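Local coordinates for protein molybdopterin synthase sulfur carrier subunit (Homo sapiens, PDB 5MPO) that carries sulfur as a C-terminal thiocarboxylate and donates it, within the molybdopterin synthase complex, to precursor Z to build the dithiolene of molybdopterin, at residues V25-F30 with E42-P47; E35-R40 with T61-L66; Q54-I59 with I73-R78. All blocks are in the same frame, centred on the assembly; numbering follows the deposited sequence.

Contact 1: V25-F30 with E42-P47; sequences VEVLYF and ETISVP
Val25 to Val27 pair with Glu42 to Ile44 as neighbouring antiparallel strands at one margin of the five-stranded sheet, 41-45 being an outermost strand of the chain. Val25 with Ile44 and Val27 with Glu42 are hydrogen-bonded pairs, each closed by two backbone bonds. The shortest of the four runs from Val27 N to Glu42 O at 2.7 Å and is nearly straight, with 168° at the hydrogen. Glu26 and Thr43 form the non-hydrogen-bonded pair between them, where Thr43 CA lies 3.1 Å from Val25 O in a CA-H...O contact.

Strands 24-29 and 41-45 are the first two strands of the beta-grasp, the ubiquitin-like fold of the MoaD family, in which the sheet wraps one side of helix 52-62. The face bearing Val25, Val27, Glu42 and Ile44 looks to that helix. Ile44 sends CG1 between its own backbone N and carbonyl carbon (chi1 73°), which carries CD1 to 3.6 Å from Val27 CG2; Val25 CG2 sits 3.9 Å from Ile44 CG1. Beyond the strand, Val46 crosses Val25 at about a right angle, and it also reaches Leu55 of the helix.

At the other end Tyr29 OH donates to Glu42 OE2 over 2.9 Å. The carboxylate stands at the edge of the phenol ring, the two planes 87° apart, and the hydroxyl meets OE2 from above the carboxylate plane. His63 NE2 binds the same oxygen, so OE2 is gripped twice, and the His63 ring meets that of Tyr29 edge to face.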
loop_
_atom_site.group_PDB
_atom_site.type_symbol
_atom_site.label_atom_id
_atom_site.label_comp_id
_atom_site.label_asym_id
_atom_site.label_seq_id
_atom_site.Cartn_x
_atom_site.Cartn_y
_atom_site.Cartn_z
ATOM N N VAL B 25 -18.167 -10.626 -38.097
ATOM C CA VAL B 25 -17.594 -10.263 -36.823
ATOM C C VAL B 25 -18.352 -9.152 -36.111
ATOM O O VAL B 25 -19.183 -8.481 -36.700
ATOM C CB VAL B 25 -16.146 -9.843 -36.981
ATOM C CG1 VAL B 25 -15.384 -10.970 -37.660
ATOM C CG2 VAL B 25 -15.993 -8.514 -37.713
ATOM N N GLU B 26 -18.130 -9.048 -34.802
ATOM C CA GLU B 26 -18.831 -8.085 -33.939
ATOM C C GLU B 26 -17.780 -6.980 -33.631
ATOM O O GLU B 26 -16.652 -7.279 -33.205
ATOM C CB GLU B 26 -19.356 -8.797 -32.670
ATOM C CG GLU B 26 -20.534 -8.110 -31.977
ATOM C CD GLU B 26 -20.743 -8.454 -30.475
ATOM O OE1 GLU B 26 -20.024 -9.302 -29.877
ATOM O OE2 GLU B 26 -21.676 -7.862 -29.862
ATOM N N VAL B 27 -18.100 -5.735 -33.947
ATOM C CA VAL B 27 -17.227 -4.617 -33.634
ATOM C C VAL B 27 -17.758 -4.016 -32.365
ATOM O O VAL B 27 -18.984 -3.798 -32.242
ATOM C CB VAL B 27 -17.117 -3.595 -34.767
ATOM C CG1 VAL B 27 -16.160 -2.453 -34.396
ATOM C CG2 VAL B 27 -16.579 -4.290 -36.022
ATOM N N LEU B 28 -16.870 -3.843 -31.381
ATOM C CA LEU B 28 -17.289 -3.226 -30.112
ATOM C C LEU B 28 -16.663 -1.828 -29.995
ATOM O O LEU B 28 -15.477 -1.629 -30.330
ATOM C CB LEU B 28 -16.873 -4.131 -28.972
ATOM C CG LEU B 28 -17.474 -5.550 -28.992
ATOM C CD1 LEU B 28 -17.046 -6.378 -27.786
ATOM C CD2 LEU B 28 -18.970 -5.462 -28.911
ATOM N N TYR B 29 -17.471 -0.859 -29.606
ATOM C CA TYR B 29 -17.000 0.557 -29.555
ATOM C C TYR B 29 -17.064 0.961 -28.095
ATOM O O TYR B 29 -18.123 0.864 -27.460
ATOM C CB TYR B 29 -17.817 1.534 -30.429
ATOM C CG TYR B 29 -17.768 1.245 -31.929
ATOM C CD1 TYR B 29 -16.616 1.458 -32.650
ATOM C CD2 TYR B 29 -18.880 0.701 -32.611
ATOM C CE1 TYR B 29 -16.553 1.166 -34.009
ATOM C CE2 TYR B 29 -18.827 0.404 -33.956
ATOM C CZ TYR B 29 -17.660 0.629 -34.646
ATOM O OH TYR B 29 -17.558 0.335 -35.977
ATOM N N PHE B 30 -15.912 1.345 -27.549
ATOM C CA PHE B 30 -15.833 1.719 -26.134
ATOM C C PHE B 30 -15.573 3.204 -25.952
ATOM O O PHE B 30 -14.845 3.811 -26.747
ATOM C CB PHE B 30 -14.741 0.852 -25.458
ATOM C CG PHE B 30 -15.202 -0.544 -25.241
ATOM C CD1 PHE B 30 -16.160 -0.792 -24.288
ATOM C CD2 PHE B 30 -14.804 -1.572 -26.102
ATOM C CE1 PHE B 30 -16.687 -2.045 -24.121
ATOM C CE2 PHE B 30 -15.317 -2.836 -25.935
ATOM C CZ PHE B 30 -16.269 -3.074 -24.947
ATOM N N GLU B 42 -21.809 -3.311 -33.401
ATOM C CA GLU B 42 -22.480 -3.808 -34.606
ATOM C C GLU B 42 -21.760 -5.011 -35.228
ATOM O O GLU B 42 -20.617 -5.307 -34.893
ATOM C CB GLU B 42 -22.567 -2.672 -35.636
ATOM C CG GLU B 42 -21.263 -2.389 -36.375
ATOM C CD GLU B 42 -21.129 -0.947 -36.777
ATOM O OE1 GLU B 42 -22.127 -0.217 -36.716
ATOM O OE2 GLU B 42 -20.011 -0.530 -37.143
ATOM N N THR B 43 -22.414 -5.668 -36.174
ATOM C CA THR B 43 -21.782 -6.756 -36.917
ATOM C C THR B 43 -21.482 -6.245 -38.271
ATOM O O THR B 43 -22.212 -5.465 -38.796
ATOM C CB THR B 43 -22.695 -7.956 -37.030
ATOM O OG1 THR B 43 -23.998 -7.468 -37.251
ATOM C CG2 THR B 43 -22.750 -8.743 -35.722
ATOM N N ILE B 44 -20.374 -6.664 -38.830
ATOM C CA ILE B 44 -20.026 -6.345 -40.184
ATOM C C ILE B 44 -19.392 -7.592 -40.755
ATOM O O ILE B 44 -19.055 -8.475 -40.011
ATOM C CB ILE B 44 -18.992 -5.197 -40.217
ATOM C CG1 ILE B 44 -17.629 -5.652 -39.767
ATOM C CG2 ILE B 44 -19.443 -4.035 -39.335
ATOM C CD1 ILE B 44 -16.695 -4.484 -39.572
ATOM N N SER B 45 -19.150 -7.605 -42.059
ATOM C CA SER B 45 -18.571 -8.736 -42.773
ATOM C C SER B 45 -17.196 -8.378 -43.209
ATOM O O SER B 45 -16.987 -7.316 -43.694
ATOM C CB SER B 45 -19.396 -9.101 -44.015
ATOM O OG SER B 45 -18.584 -9.881 -44.919
ATOM N N VAL B 46 -16.252 -9.293 -43.067
ATOM C CA VAL B 46 -14.897 -9.027 -43.438
ATOM C C VAL B 46 -14.309 -10.269 -44.060
ATOM O O VAL B 46 -14.681 -11.363 -43.705
ATOM C CB VAL B 46 -14.007 -8.620 -42.196
ATOM C CG1 VAL B 46 -14.643 -7.484 -41.422
ATOM C CG2 VAL B 46 -13.720 -9.779 -41.244
ATOM N N PRO B 47 -13.338 -10.113 -44.941
ATOM C CA PRO B 47 -12.725 -11.303 -45.503
ATOM C C PRO B 47 -12.010 -12.082 -44.443
ATOM O O PRO B 47 -11.874 -11.584 -43.350
ATOM C CB PRO B 47 -11.708 -10.752 -46.506
ATOM C CG PRO B 47 -11.979 -9.284 -46.589
ATOM C CD PRO B 47 -12.617 -8.889 -45.317
#

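Contact 2: E35-R40 with T61-L66; sequences EITGVR and TRHPGL
Thr37 holds OG1 between its backbone N and carbonyl carbon (chi1 79°), which puts CG2 beside the N, where it meets His63 CG and Leu66 CD2; the backbone itself points CB toward His63. The ring is presented by a CG lying opposite the His63 carbonyl carbon (chi1 -54°). This is the place in the beta-grasp fold where the end of the short helix 32-37 packs on the turn that follows the main helix 52-62. Thr37 CB stands over one face of the imidazole, 3.8 Å from the ring centroid and 18° off the normal, a CH-pi contact displaced toward the rim. Meanwhile OG1 faces back to its own chain and accepts from Val39 N at 2.8 Å, an ST turn that carries the chain out of the helix through Gly38, whose phi is positive.

His63 is also held at its polar end: NE2 bonds to Glu42 OE2 on strand 41-45, which probably limits rotation of the imidazole whose face Thr37 covers. Leu66, on the 3-10 turn after the helix, packs against Thr37 and Ile36: its CD2 lies 3.7 Å from Thr37 CG2, while CD1 also packs on Tyr29, Trp56 and Ile59. Ile36, an exposed residue, rests on the backbone of Gly65 and Leu66, with CG2 3.4 Å from Leu66 N.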
loop_
_atom_site.group_PDB
_atom_site.type_symbol
_atom_site.label_atom_id
_atom_site.label_comp_id
_atom_site.label_asym_id
_atom_site.label_seq_id
_atom_site.Cartn_x
_atom_site.Cartn_y
_atom_site.Cartn_z
ATOM N N GLU B 35 -19.517 7.206 -28.503
ATOM C CA GLU B 35 -20.151 8.550 -28.599
ATOM C C GLU B 35 -20.188 8.974 -30.070
ATOM O O GLU B 35 -21.267 9.267 -30.577
ATOM C CB GLU B 35 -19.436 9.606 -27.704
ATOM N N ILE B 36 -19.026 8.911 -30.738
ATOM C CA ILE B 36 -18.867 9.191 -32.182
ATOM C C ILE B 36 -19.708 8.289 -33.086
ATOM O O ILE B 36 -20.660 8.756 -33.651
ATOM C CB ILE B 36 -17.394 9.050 -32.630
ATOM C CG1 ILE B 36 -16.511 10.057 -31.897
ATOM C CG2 ILE B 36 -17.242 9.237 -34.147
ATOM C CD1 ILE B 36 -15.023 9.908 -32.207
ATOM N N THR B 37 -19.384 6.999 -33.205
ATOM C CA THR B 37 -20.225 6.065 -33.982
ATOM C C THR B 37 -21.683 6.195 -33.574
ATOM O O THR B 37 -22.575 5.972 -34.382
ATOM C CB THR B 37 -19.863 4.519 -33.858
ATOM O OG1 THR B 37 -20.366 3.922 -32.627
ATOM C CG2 THR B 37 -18.380 4.265 -34.024
ATOM N N GLY B 38 -21.922 6.480 -32.301
ATOM C CA GLY B 38 -23.276 6.425 -31.791
ATOM C C GLY B 38 -23.795 5.035 -31.536
ATOM O O GLY B 38 -24.992 4.876 -31.349
ATOM N N VAL B 39 -22.931 4.017 -31.457
ATOM C CA VAL B 39 -23.429 2.681 -31.028
ATOM C C VAL B 39 -22.403 1.761 -30.320
ATOM O O VAL B 39 -21.233 1.758 -30.677
ATOM C CB VAL B 39 -24.183 1.980 -32.217
ATOM C CG1 VAL B 39 -23.224 1.614 -33.365
ATOM C CG2 VAL B 39 -25.037 0.827 -31.682
ATOM N N ARG B 40 -22.871 1.032 -29.295
ATOM C CA ARG B 40 -22.022 0.158 -28.434
ATOM C C ARG B 40 -21.385 -0.978 -29.233
ATOM O O ARG B 40 -20.218 -1.292 -29.031
ATOM C CB ARG B 40 -22.818 -0.452 -27.257
ATOM N N THR B 61 -14.452 4.071 -42.728
ATOM C CA THR B 61 -15.442 4.208 -43.823
ATOM C C THR B 61 -16.869 4.261 -43.287
ATOM O O THR B 61 -17.699 5.033 -43.759
ATOM C CB THR B 61 -15.367 3.005 -44.789
ATOM O OG1 THR B 61 -14.206 3.100 -45.636
ATOM C CG2 THR B 61 -16.663 2.840 -45.640
ATOM N N ARG B 62 -17.143 3.416 -42.305
ATOM C CA ARG B 62 -18.505 3.150 -41.884
ATOM C C ARG B 62 -19.026 4.154 -40.886
ATOM O O ARG B 62 -20.232 4.246 -40.699
ATOM C CB ARG B 62 -18.587 1.727 -41.320
ATOM C CG ARG B 62 -19.983 1.091 -41.344
ATOM C CD ARG B 62 -19.946 -0.434 -41.224
ATOM N NE ARG B 62 -18.993 -1.041 -42.182
ATOM C CZ ARG B 62 -19.181 -2.185 -42.846
ATOM N NH1 ARG B 62 -20.277 -2.940 -42.671
ATOM N NH2 ARG B 62 -18.241 -2.597 -43.687
ATOM N N HIS B 63 -18.122 4.858 -40.204
ATOM C CA HIS B 63 -18.489 5.944 -39.279
ATOM C C HIS B 63 -17.353 6.933 -39.443
ATOM O O HIS B 63 -16.289 6.763 -38.799
ATOM C CB HIS B 63 -18.564 5.473 -37.823
ATOM C CG HIS B 63 -19.451 4.301 -37.611
ATOM N ND1 HIS B 63 -20.789 4.425 -37.305
ATOM C CD2 HIS B 63 -19.194 2.971 -37.669
ATOM C CE1 HIS B 63 -21.329 3.224 -37.207
ATOM N NE2 HIS B 63 -20.379 2.325 -37.427
ATOM N N PRO B 64 -17.518 7.911 -40.364
ATOM C CA PRO B 64 -16.344 8.759 -40.678
ATOM C C PRO B 64 -15.859 9.662 -39.518
ATOM O O PRO B 64 -14.673 9.990 -39.500
ATOM C CB PRO B 64 -16.790 9.552 -41.931
ATOM C CG PRO B 64 -17.918 8.759 -42.506
ATOM C CD PRO B 64 -18.622 8.151 -41.320
ATOM N N GLY B 65 -16.732 9.991 -38.551
ATOM C CA GLY B 65 -16.322 10.652 -37.300
ATOM C C GLY B 65 -15.070 10.024 -36.648
ATOM O O GLY B 65 -14.160 10.730 -36.186
ATOM N N LEU B 66 -14.999 8.694 -36.644
ATOM C CA LEU B 66 -13.802 7.987 -36.157
ATOM C C LEU B 66 -12.474 8.398 -36.802
ATOM O O LEU B 66 -11.414 8.029 -36.281
ATOM C CB LEU B 66 -13.939 6.467 -36.330
ATOM C CG LEU B 66 -15.102 5.768 -35.624
ATOM C CD1 LEU B 66 -14.944 4.276 -35.838
ATOM C CD2 LEU B 66 -15.203 6.108 -34.135
#

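Contact 3: Q54-I59 with I73-R78; sequences QLWKEI and IIFAVR
Phe75 drives its ring from strand 74-77 against helix 52-62, and most of what is tight here gathers round the ring's far end. Ile59 comes at it from the opposite direction, its CD1 3.6 Å from Phe75 CZ. Leu55 crosses obliquely, with CD2 4.0 Å from Phe75 CE2. Trp56 offers the edge of its indole, and Phe75 CZ lies near the indole plane, 3.9 Å from Trp56 CE3. With CG anti to its backbone N (chi1 174°), Trp56 lays the six-membered ring along the flank of the helix toward Ile73.

That flank is the looser side. Trp56 and Ile73, both partly exposed, cross at about a right angle and touch through Trp56 CZ3 and Ile73 CG2 at 4.0 Å, a single apolar contact. The buried side continues into the sheet, where Phe75 also packs on Ile97 and Val82 of the adjoining strands and Leu55 on Ile97. The helix and strand segments run at 104° to one another, their axes 10.9 Å apart at closest approach, a spacing filled by these side chains. A helix laid across a mixed sheet, with its apolar side against it, is the core of the ubiquitin-like beta-grasp fold.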
loop_
_atom_site.group_PDB
_atom_site.type_symbol
_atom_site.label_atom_id
_atom_site.label_comp_id
_atom_site.label_asym_id
_atom_site.label_seq_id
_atom_site.Cartn_x
_atom_site.Cartn_y
_atom_site.Cartn_z
ATOM N N GLN B 54 -6.289 -2.251 -43.054
ATOM C CA GLN B 54 -7.451 -2.483 -43.958
ATOM C C GLN B 54 -8.750 -2.590 -43.145
ATOM O O GLN B 54 -9.758 -1.950 -43.489
ATOM C CB GLN B 54 -7.237 -3.701 -44.898
ATOM N N LEU B 55 -8.706 -3.341 -42.031
ATOM C CA LEU B 55 -9.879 -3.454 -41.129
ATOM C C LEU B 55 -10.313 -2.137 -40.510
ATOM O O LEU B 55 -11.502 -1.837 -40.424
ATOM C CB LEU B 55 -9.638 -4.492 -40.035
ATOM C CG LEU B 55 -10.732 -4.726 -38.970
ATOM C CD1 LEU B 55 -12.068 -5.132 -39.566
ATOM C CD2 LEU B 55 -10.244 -5.809 -38.035
ATOM N N TRP B 56 -9.346 -1.350 -40.042
ATOM C CA TRP B 56 -9.657 -0.023 -39.532
ATOM C C TRP B 56 -10.327 0.820 -40.627
ATOM O O TRP B 56 -11.412 1.380 -40.394
ATOM C CB TRP B 56 -8.410 0.687 -38.978
ATOM C CG TRP B 56 -8.781 2.078 -38.620
ATOM C CD1 TRP B 56 -8.528 3.200 -39.344
ATOM C CD2 TRP B 56 -9.597 2.482 -37.531
ATOM N NE1 TRP B 56 -9.103 4.292 -38.750
ATOM C CE2 TRP B 56 -9.763 3.882 -37.629
ATOM C CE3 TRP B 56 -10.180 1.812 -36.462
ATOM C CZ2 TRP B 56 -10.489 4.614 -36.707
ATOM C CZ3 TRP B 56 -10.912 2.538 -35.556
ATOM C CH2 TRP B 56 -11.058 3.929 -35.677
ATOM N N LYS B 57 -9.697 0.873 -41.811
ATOM C CA LYS B 57 -10.284 1.565 -43.019
ATOM C C LYS B 57 -11.761 1.201 -43.225
ATOM O O LYS B 57 -12.592 2.112 -43.314
ATOM C CB LYS B 57 -9.461 1.321 -44.310
ATOM N N GLU B 58 -12.101 -0.101 -43.217
ATOM C CA GLU B 58 -13.537 -0.530 -43.249
ATOM C C GLU B 58 -14.350 0.118 -42.126
ATOM O O GLU B 58 -15.477 0.565 -42.321
ATOM C CB GLU B 58 -13.717 -2.057 -43.134
ATOM C CG GLU B 58 -13.144 -2.913 -44.260
ATOM C CD GLU B 58 -13.981 -2.893 -45.532
ATOM O OE1 GLU B 58 -15.179 -2.562 -45.446
ATOM O OE2 GLU B 58 -13.450 -3.210 -46.623
ATOM N N ILE B 59 -13.791 0.160 -40.930
ATOM C CA ILE B 59 -14.558 0.687 -39.806
ATOM C C ILE B 59 -14.706 2.186 -39.924
ATOM O O ILE B 59 -15.809 2.700 -39.698
ATOM C CB ILE B 59 -13.976 0.279 -38.433
ATOM C CG1 ILE B 59 -14.014 -1.247 -38.300
ATOM C CG2 ILE B 59 -14.811 0.894 -37.313
ATOM C CD1 ILE B 59 -13.264 -1.796 -37.109
ATOM N N ILE B 73 -6.067 5.025 -31.221
ATOM C CA ILE B 73 -6.886 3.864 -31.016
ATOM C C ILE B 73 -6.144 2.582 -31.213
ATOM O O ILE B 73 -5.344 2.477 -32.103
ATOM C CB ILE B 73 -7.973 3.873 -32.103
ATOM C CG1 ILE B 73 -8.890 5.060 -31.924
ATOM C CG2 ILE B 73 -8.818 2.617 -32.135
ATOM C CD1 ILE B 73 -9.879 4.912 -30.809
ATOM N N ILE B 74 -6.436 1.584 -30.399
ATOM C CA ILE B 74 -5.863 0.234 -30.693
ATOM C C ILE B 74 -7.047 -0.725 -30.905
ATOM O O ILE B 74 -8.217 -0.428 -30.531
ATOM C CB ILE B 74 -4.835 -0.189 -29.597
ATOM C CG1 ILE B 74 -4.002 -1.395 -30.013
ATOM C CG2 ILE B 74 -5.495 -0.448 -28.240
ATOM C CD1 ILE B 74 -2.947 -1.800 -28.987
ATOM N N PHE B 75 -6.751 -1.851 -31.518
ATOM C CA PHE B 75 -7.682 -2.954 -31.523
ATOM C C PHE B 75 -7.390 -3.995 -30.442
ATOM O O PHE B 75 -6.209 -4.290 -30.128
ATOM C CB PHE B 75 -7.607 -3.715 -32.854
ATOM C CG PHE B 75 -8.366 -3.091 -33.985
ATOM C CD1 PHE B 75 -9.622 -2.522 -33.797
ATOM C CD2 PHE B 75 -7.843 -3.156 -35.283
ATOM C CE1 PHE B 75 -10.314 -1.968 -34.870
ATOM C CE2 PHE B 75 -8.530 -2.608 -36.363
ATOM C CZ PHE B 75 -9.760 -2.013 -36.150
ATOM N N ALA B 76 -8.475 -4.607 -29.951
ATOM C CA ALA B 76 -8.410 -5.965 -29.414
ATOM C C ALA B 76 -9.180 -6.917 -30.361
ATOM O O ALA B 76 -10.354 -6.679 -30.658
ATOM C CB ALA B 76 -8.998 -6.025 -27.998
ATOM N N VAL B 77 -8.513 -7.984 -30.800
ATOM C CA VAL B 77 -9.085 -9.019 -31.646
ATOM C C VAL B 77 -9.047 -10.272 -30.824
ATOM O O VAL B 77 -7.973 -10.724 -30.423
ATOM C CB VAL B 77 -8.230 -9.256 -32.933
ATOM C CG1 VAL B 77 -8.731 -10.479 -33.738
ATOM C CG2 VAL B 77 -8.198 -7.993 -33.773
ATOM N N ARG B 78 -10.206 -10.857 -30.591
ATOM C CA ARG B 78 -10.329 -12.010 -29.705
ATOM C C ARG B 78 -9.647 -11.682 -28.377
ATOM O O ARG B 78 -8.900 -12.480 -27.858
ATOM C CB ARG B 78 -9.738 -13.285 -30.349
ATOM C CG ARG B 78 -10.533 -13.881 -31.533
ATOM C CD ARG B 78 -9.923 -15.170 -32.048
ATOM N NE ARG B 78 -8.600 -14.956 -32.658
ATOM C CZ ARG B 78 -8.360 -14.645 -33.940
ATOM N NH1 ARG B 78 -9.340 -14.478 -34.840
ATOM N NH2 ARG B 78 -7.108 -14.478 -34.338
#

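Contacts 1 and 3 have centres about 9 Å apart and reach the same five-stranded sheet, the first at its 24-29/41-45 margin and the other at strand 74-77. Between those strands runs 96-100, and helix 52-62 reaches both contacts: Ile59 CD1 is 4.0 Å from Val27 CG1. Contact 2, with its centre about 12 Å from that of contact 1 and 13 Å from that of contact 3, lies nearer the surface and uses the turn that follows the same helix. Along the chain contact 1 closes before contact 3 opens, whereas contact 2 interleaves with both, joining the link between strands 24-29 and 41-45 to the turn after helix 52-62 of this sulfur carrier.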